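PDB 3KOS: HTH-type transcriptional activator AmpR from Citrobacter freundii, which regulates transcription of the AmpC beta-lactamase gene as a LysR-type DNA-binding factor, seen here as its effector-binding domain. Local coordinates for residues A[13-19]-A[57-63]; A[72-78]-A[182-188]. All coordinates share one frame. Numbering follows the deposited sequence.

Contact 1 of 2, residues A[13-19]-A[57-63]; sequences KLKIGVV and EGLDYTI
Two parallel strands pair in the central sheet of one lobe of the LysR effector-binding domain, an alpha/beta fold of periplasmic-binding-protein type. Strand 13-19 is extended throughout; 57-63 first passes through a Schellman motif at Gly58 (phi 60°, psi 39°) and becomes strand at 61-63. The strand axes approach to 4.7 Å at 15°, with Ile16 opposite Tyr61, Gly17 opposite Thr62 and Val18 opposite Ile63. At the start, Lys13 O accepts a hydrogen bond from a water (2.9 Å) that also reaches Asp60 OD2 weakly. Leu14 and Ile16 pack against helix 194-209. Lys15 opens the pairing: its N donates to Asp60 OD2 (2.7 Å), its O accepts from Asp60 N (2.8 Å) and Tyr61 N (3.3 Å), and its all-trans side chain carries NZ to a hydrogen bond with Glu57 O (2.8 Å), just before Gly58. Asp60 OD1 forms a salt bridge with Arg190. Ile16 (chi1 m) sets CG1 4.0 Å from Tyr61 CB, on the face shared with Val18 and Ile63. At Gly17, N donates to Tyr61 O (3.1 Å) and O accepts from Ile63 N (2.8 Å); a CB here would clash with Leu59 CD1. Val18 CG1 lies 4.0 Å from Ile63 CB. Val19, the N-cap residue before helix 20-37, closes the pairing: its N donates a hydrogen bond to Ile63 O (3.0 Å).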
loop_
_atom_site.group_PDB
_atom_site.type_symbol
_atom_site.label_atom_id
_atom_site.label_comp_id
_atom_site.label_asym_id
_atom_site.label_seq_id
_atom_site.Cartn_x
_atom_site.Cartn_y
_atom_site.Cartn_z
ATOM N N LYS A 13 -25.700 6.547 -6.274
ATOM C CA LYS A 13 -24.363 5.969 -6.330
ATOM C C LYS A 13 -23.289 7.048 -6.334
ATOM O O LYS A 13 -23.451 8.091 -6.964
ATOM C CB LYS A 13 -24.226 5.080 -7.559
ATOM C CG LYS A 13 -22.922 4.307 -7.605
ATOM C CD LYS A 13 -22.969 3.241 -8.678
ATOM C CE LYS A 13 -21.632 2.528 -8.805
ATOM N NZ LYS A 13 -21.672 1.522 -9.898
ATOM N N LEU A 14 -22.194 6.792 -5.617
ATOM C CA LEU A 14 -21.039 7.679 -5.633
ATOM C C LEU A 14 -19.779 6.818 -5.642
ATOM O O LEU A 14 -19.592 5.986 -4.758
ATOM C CB LEU A 14 -21.045 8.593 -4.410
ATOM C CG LEU A 14 -19.837 9.507 -4.180
ATOM C CD1 LEU A 14 -19.634 10.439 -5.351
ATOM C CD2 LEU A 14 -20.026 10.313 -2.904
ATOM N N LYS A 15 -18.929 7.018 -6.642
ATOM C CA LYS A 15 -17.740 6.184 -6.800
ATOM C C LYS A 15 -16.491 7.029 -6.602
ATOM O O LYS A 15 -16.268 8.014 -7.312
ATOM C CB LYS A 15 -17.730 5.508 -8.176
ATOM C CG LYS A 15 -16.861 4.268 -8.204
ATOM C CD LYS A 15 -16.747 3.609 -9.586
ATOM C CE LYS A 15 -15.792 2.412 -9.495
ATOM N NZ LYS A 15 -15.445 1.812 -10.821
ATOM N N ILE A 16 -15.691 6.658 -5.612
ATOM C CA ILE A 16 -14.528 7.450 -5.265
ATOM C C ILE A 16 -13.272 6.584 -5.165
ATOM O O ILE A 16 -13.273 5.568 -4.487
ATOM C CB ILE A 16 -14.741 8.188 -3.949
ATOM C CG1 ILE A 16 -16.004 9.061 -4.043
ATOM C CG2 ILE A 16 -13.535 9.040 -3.622
ATOM C CD1 ILE A 16 -16.112 10.104 -2.960
ATOM N N GLY A 17 -12.214 7.012 -5.845
ATOM C CA GLY A 17 -10.917 6.351 -5.773
ATOM C C GLY A 17 -9.995 7.155 -4.874
ATOM O O GLY A 17 -9.697 8.312 -5.167
ATOM N N VAL A 18 -9.527 6.539 -3.789
ATOM C CA VAL A 18 -8.822 7.262 -2.737
ATOM C C VAL A 18 -7.384 6.744 -2.597
ATOM O O VAL A 18 -7.181 5.546 -2.455
ATOM C CB VAL A 18 -9.535 7.069 -1.367
ATOM C CG1 VAL A 18 -8.849 7.904 -0.279
ATOM C CG2 VAL A 18 -11.011 7.466 -1.471
ATOM N N VAL A 19 -6.396 7.635 -2.619
ATOM C CA VAL A 19 -5.020 7.185 -2.385
ATOM C C VAL A 19 -4.976 6.463 -1.032
ATOM O O VAL A 19 -5.550 6.932 -0.049
ATOM C CB VAL A 19 -3.995 8.353 -2.475
ATOM C CG1 VAL A 19 -4.330 9.485 -1.472
ATOM C CG2 VAL A 19 -2.577 7.843 -2.274
ATOM N N GLU A 57 -11.248 4.267 -14.781
ATOM C CA GLU A 57 -11.874 3.550 -13.675
ATOM C C GLU A 57 -13.321 3.963 -13.445
ATOM O O GLU A 57 -13.989 3.418 -12.573
ATOM C CB GLU A 57 -11.066 3.718 -12.385
ATOM C CG GLU A 57 -9.710 3.043 -12.438
ATOM C CD GLU A 57 -9.045 2.931 -11.069
ATOM O OE1 GLU A 57 -9.725 3.157 -10.037
ATOM O OE2 GLU A 57 -7.839 2.611 -11.029
ATOM N N GLY A 58 -13.808 4.909 -14.242
ATOM C CA GLY A 58 -15.172 5.384 -14.095
ATOM C C GLY A 58 -15.441 5.991 -12.729
ATOM O O GLY A 58 -16.522 5.823 -12.159
ATOM N N LEU A 59 -14.465 6.723 -12.209
ATOM C CA LEU A 59 -14.618 7.378 -10.914
ATOM C C LEU A 59 -15.423 8.669 -11.002
ATOM O O LEU A 59 -15.369 9.376 -12.009
ATOM C CB LEU A 59 -13.249 7.701 -10.323
ATOM C CG LEU A 59 -12.292 6.523 -10.125
ATOM C CD1 LEU A 59 -10.964 7.036 -9.585
ATOM C CD2 LEU A 59 -12.898 5.475 -9.194
ATOM N N ASP A 60 -16.154 8.985 -9.937
ATOM C CA ASP A 60 -16.749 10.317 -9.806
ATOM C C ASP A 60 -15.709 11.300 -9.283
ATOM O O ASP A 60 -15.470 12.351 -9.885
ATOM C CB ASP A 60 -17.969 10.260 -8.878
ATOM C CG ASP A 60 -19.099 9.448 -9.472
ATOM O OD1 ASP A 60 -19.427 9.682 -10.657
ATOM O OD2 ASP A 60 -19.651 8.576 -8.776
ATOM N N TYR A 61 -15.085 10.935 -8.159
ATOM C CA TYR A 61 -14.048 11.734 -7.531
ATOM C C TYR A 61 -12.773 10.912 -7.352
ATOM O O TYR A 61 -12.829 9.690 -7.201
ATOM C CB TYR A 61 -14.478 12.158 -6.132
ATOM C CG TYR A 61 -15.330 13.409 -6.051
ATOM C CD1 TYR A 61 -15.024 14.543 -6.796
ATOM C CD2 TYR A 61 -16.408 13.467 -5.180
ATOM C CE1 TYR A 61 -15.797 15.701 -6.689
ATOM C CE2 TYR A 61 -17.180 14.610 -5.073
ATOM C CZ TYR A 61 -16.871 15.717 -5.830
ATOM O OH TYR A 61 -17.654 16.848 -5.697
ATOM N N THR A 62 -11.644 11.606 -7.323
ATOM C CA THR A 62 -10.354 11.010 -6.972
ATOM C C THR A 62 -9.782 11.773 -5.782
ATOM O O THR A 62 -9.700 13.001 -5.804
ATOM C CB THR A 62 -9.366 11.150 -8.133
ATOM O OG1 THR A 62 -9.920 10.544 -9.306
ATOM C CG2 THR A 62 -8.032 10.481 -7.795
ATOM N N ILE A 63 -9.405 11.065 -4.723
ATOM C CA ILE A 63 -8.696 11.735 -3.646
ATOM C C ILE A 63 -7.232 11.383 -3.824
ATOM O O ILE A 63 -6.897 10.217 -3.978
ATOM C CB ILE A 63 -9.220 11.334 -2.273
ATOM C CG1 ILE A 63 -10.654 11.882 -2.103
ATOM C CG2 ILE A 63 -8.289 11.879 -1.194
ATOM C CD1 ILE A 63 -11.339 11.459 -0.803
HETATM O O HOH W 1 -22.355 10.512 -8.037
#

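Contact 2 of 2, residues A[72-78]-A[182-188]; sequences DTDAQYL and YWITRLQ
In the mixed sheet of one lobe of the effector-binding domain, strands 73-78 and 182-187 form an antiparallel pair, axes 4.5 Å apart at closest and N-to-C directions at 150°. Asp74-Arg186 (Asp74 N to Arg186 O 2.9 Å, Arg186 N to Asp74 O 3.0 Å) and Gln76-Ile184 (Gln76 N to Ile184 O and Ile184 N to Gln76 O, both 2.9 Å) are hydrogen-bonded pairs; Thr73-Leu187, Ala75-Thr185 and Tyr77-Trp183 are non-hydrogen-bonded. Gln188 N to Asp72 O (3.0 Å) and Leu78 N to Tyr182 O (2.8 Å) extend the pairing. Tyr77 (chi1 t) presents its ring edge to the face of Trp183 (chi1 m, chi2 80°), a T-shaped stack with centroids 5.4 Å apart and planes at 89°; Tyr77 CB adds a CH-pi contact. On the opposite face, Asp74 (chi1 t) meets Arg186 (t, t, p) in a salt bridge, OD2 to NH2 3.2 Å, while Arg186 NH1 donates a hydrogen bond to Arg190 O. Leu78 (m, t) places CD2 3.7 Å from Ile184 CG2. Strand 61-66 flanks 182-187 on its other edge, and helix 194-209 covers the face bearing Gln76 and Ile184.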
loop_
_atom_site.group_PDB
_atom_site.type_symbol
_atom_site.label_atom_id
_atom_site.label_comp_id
_atom_site.label_asym_id
_atom_site.label_seq_id
_atom_site.Cartn_x
_atom_site.Cartn_y
_atom_site.Cartn_z
ATOM N N ASP A 72 -7.387 20.419 -16.719
ATOM C CA ASP A 72 -8.740 19.920 -17.005
ATOM C C ASP A 72 -9.339 19.214 -15.783
ATOM O O ASP A 72 -10.039 18.201 -15.899
ATOM C CB ASP A 72 -8.725 18.950 -18.191
ATOM C CG ASP A 72 -8.021 19.518 -19.411
ATOM O OD1 ASP A 72 -7.914 20.763 -19.524
ATOM O OD2 ASP A 72 -7.579 18.712 -20.261
ATOM N N THR A 73 -9.051 19.749 -14.604
ATOM C CA THR A 73 -9.485 19.121 -13.372
ATOM C C THR A 73 -9.982 20.161 -12.391
ATOM O O THR A 73 -9.334 21.182 -12.176
ATOM C CB THR A 73 -8.333 18.346 -12.722
ATOM O OG1 THR A 73 -8.099 17.136 -13.450
ATOM C CG2 THR A 73 -8.665 18.004 -11.310
ATOM N N ASP A 74 -11.132 19.887 -11.794
ATOM C CA ASP A 74 -11.669 20.728 -10.745
ATOM C C ASP A 74 -11.177 20.162 -9.422
ATOM O O ASP A 74 -11.609 19.087 -9.017
ATOM C CB ASP A 74 -13.191 20.698 -10.804
ATOM C CG ASP A 74 -13.834 21.679 -9.850
ATOM O OD1 ASP A 74 -13.127 22.590 -9.363
ATOM O OD2 ASP A 74 -15.053 21.539 -9.595
ATOM N N ALA A 75 -10.277 20.882 -8.758
ATOM C CA ALA A 75 -9.624 20.385 -7.551
ATOM C C ALA A 75 -10.017 21.184 -6.318
ATOM O O ALA A 75 -10.057 22.414 -6.352
ATOM C CB ALA A 75 -8.106 20.406 -7.728
ATOM N N GLN A 76 -10.306 20.479 -5.228
ATOM C CA GLN A 76 -10.613 21.118 -3.959
ATOM C C GLN A 76 -9.678 20.624 -2.855
ATOM O O GLN A 76 -9.475 19.425 -2.695
ATOM C CB GLN A 76 -12.080 20.885 -3.576
ATOM C CG GLN A 76 -12.423 21.392 -2.189
ATOM C CD GLN A 76 -13.892 21.751 -2.042
ATOM O OE1 GLN A 76 -14.774 21.022 -2.509
ATOM N NE2 GLN A 76 -14.163 22.879 -1.385
ATOM N N TYR A 77 -9.098 21.556 -2.109
ATOM C CA TYR A 77 -8.124 21.237 -1.069
ATOM C C TYR A 77 -8.813 20.509 0.074
ATOM O O TYR A 77 -9.899 20.905 0.508
ATOM C CB TYR A 77 -7.467 22.531 -0.573
ATOM C CG TYR A 77 -6.410 22.386 0.508
ATOM C CD1 TYR A 77 -6.759 22.406 1.850
ATOM C CD2 TYR A 77 -5.064 22.279 0.182
ATOM C CE1 TYR A 77 -5.799 22.299 2.840
ATOM C CE2 TYR A 77 -4.090 22.184 1.168
ATOM C CZ TYR A 77 -4.470 22.195 2.496
ATOM O OH TYR A 77 -3.513 22.099 3.484
ATOM N N LEU A 78 -8.199 19.425 0.546
ATOM C CA LEU A 78 -8.748 18.683 1.677
ATOM C C LEU A 78 -7.986 19.003 2.946
ATOM O O LEU A 78 -8.555 19.508 3.904
ATOM C CB LEU A 78 -8.726 17.167 1.421
ATOM C CG LEU A 78 -9.595 16.676 0.257
ATOM C CD1 LEU A 78 -9.412 15.176 0.070
ATOM C CD2 LEU A 78 -11.067 17.019 0.504
ATOM N N TYR A 182 -3.378 16.949 0.323
ATOM C CA TYR A 182 -4.422 16.058 -0.174
ATOM C C TYR A 182 -5.554 16.865 -0.783
ATOM O O TYR A 182 -5.993 17.870 -0.210
ATOM C CB TYR A 182 -4.918 15.099 0.921
ATOM C CG TYR A 182 -3.847 14.083 1.291
ATOM C CD1 TYR A 182 -3.579 12.992 0.463
ATOM C CD2 TYR A 182 -3.094 14.234 2.444
ATOM C CE1 TYR A 182 -2.583 12.077 0.777
ATOM C CE2 TYR A 182 -2.088 13.321 2.772
ATOM C CZ TYR A 182 -1.844 12.243 1.938
ATOM O OH TYR A 182 -0.841 11.336 2.248
ATOM N N TRP A 183 -5.999 16.427 -1.955
ATOM C CA TRP A 183 -7.037 17.119 -2.719
ATOM C C TRP A 183 -8.107 16.138 -3.151
ATOM O O TRP A 183 -7.850 14.936 -3.280
ATOM C CB TRP A 183 -6.431 17.712 -3.995
ATOM C CG TRP A 183 -5.373 18.722 -3.757
ATOM C CD1 TRP A 183 -4.064 18.490 -3.446
ATOM C CD2 TRP A 183 -5.524 20.146 -3.829
ATOM N NE1 TRP A 183 -3.393 19.686 -3.309
ATOM C CE2 TRP A 183 -4.267 20.716 -3.539
ATOM C CE3 TRP A 183 -6.606 20.995 -4.103
ATOM C CZ2 TRP A 183 -4.057 22.093 -3.523
ATOM C CZ3 TRP A 183 -6.396 22.365 -4.086
ATOM C CH2 TRP A 183 -5.132 22.898 -3.795
ATOM N N ILE A 184 -9.309 16.647 -3.393
ATOM C CA ILE A 184 -10.323 15.847 -4.074
ATOM C C ILE A 184 -10.553 16.452 -5.470
ATOM O O ILE A 184 -10.691 17.662 -5.608
ATOM C CB ILE A 184 -11.638 15.752 -3.254
ATOM C CG1 ILE A 184 -12.619 14.767 -3.915
ATOM C CG2 ILE A 184 -12.260 17.130 -3.038
ATOM C CD1 ILE A 184 -13.760 14.295 -2.989
ATOM N N THR A 185 -10.567 15.620 -6.498
ATOM C CA THR A 185 -10.610 16.136 -7.861
ATOM C C THR A 185 -11.681 15.468 -8.716
ATOM O O THR A 185 -11.954 14.273 -8.572
ATOM C CB THR A 185 -9.216 16.049 -8.565
ATOM O OG1 THR A 185 -8.878 14.684 -8.852
ATOM C CG2 THR A 185 -8.143 16.651 -7.681
ATOM N N ARG A 186 -12.291 16.267 -9.590
ATOM C CA ARG A 186 -13.278 15.792 -10.552
ATOM C C ARG A 186 -12.757 16.166 -11.935
ATOM O O ARG A 186 -12.344 17.304 -12.155
ATOM C CB ARG A 186 -14.623 16.504 -10.293
ATOM C CG ARG A 186 -15.709 16.240 -11.316
ATOM C CD ARG A 186 -16.934 17.161 -11.102
ATOM N NE ARG A 186 -16.591 18.582 -11.198
ATOM C CZ ARG A 186 -16.657 19.286 -12.325
ATOM N NH1 ARG A 186 -17.061 18.705 -13.446
ATOM N NH2 ARG A 186 -16.328 20.568 -12.334
ATOM N N LEU A 187 -12.745 15.220 -12.863
ATOM C CA LEU A 187 -12.434 15.579 -14.247
ATOM C C LEU A 187 -13.431 16.647 -14.659
ATOM O O LEU A 187 -14.614 16.523 -14.371
ATOM C CB LEU A 187 -12.574 14.373 -15.171
ATOM C CG LEU A 187 -11.458 13.335 -15.086
ATOM C CD1 LEU A 187 -11.684 12.239 -16.115
ATOM C CD2 LEU A 187 -10.109 14.013 -15.299
ATOM N N GLN A 188 -12.967 17.692 -15.327
ATOM C CA GLN A 188 -13.881 18.751 -15.739
ATOM C C GLN A 188 -14.996 18.214 -16.627
ATOM O O GLN A 188 -16.086 18.773 -16.667
ATOM C CB GLN A 188 -13.133 19.910 -16.401
ATOM C CG GLN A 188 -12.270 20.681 -15.411
ATOM C CD GLN A 188 -11.842 22.046 -15.915
ATOM O OE1 GLN A 188 -11.529 22.221 -17.099
ATOM N NE2 GLN A 188 -11.812 23.024 -15.008
#

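Contacts 1 and 2 lie in one mixed sheet, their centres 11 Å apart. Along the chain they are in series: 13-19 pairs with 57-63 before 72-78 begins, whereas the partner of 72-78 returns from over a hundred residues downstream. Across the sheet, strands 12-19, 61-66, 181-187 and 73-86 are consecutive, so strand 181-187 inserts between the sequence neighbours 61-66 and 73-86. Thr62 O and Thr185 N, 2.8 Å apart in a probable hydrogen bond, join the contacts, and Tyr61 packs on Ile184 with Ile63 on Leu78. The late strand thus ties the C-terminal part of the effector-binding domain into the lobe begun by its N-terminal strands.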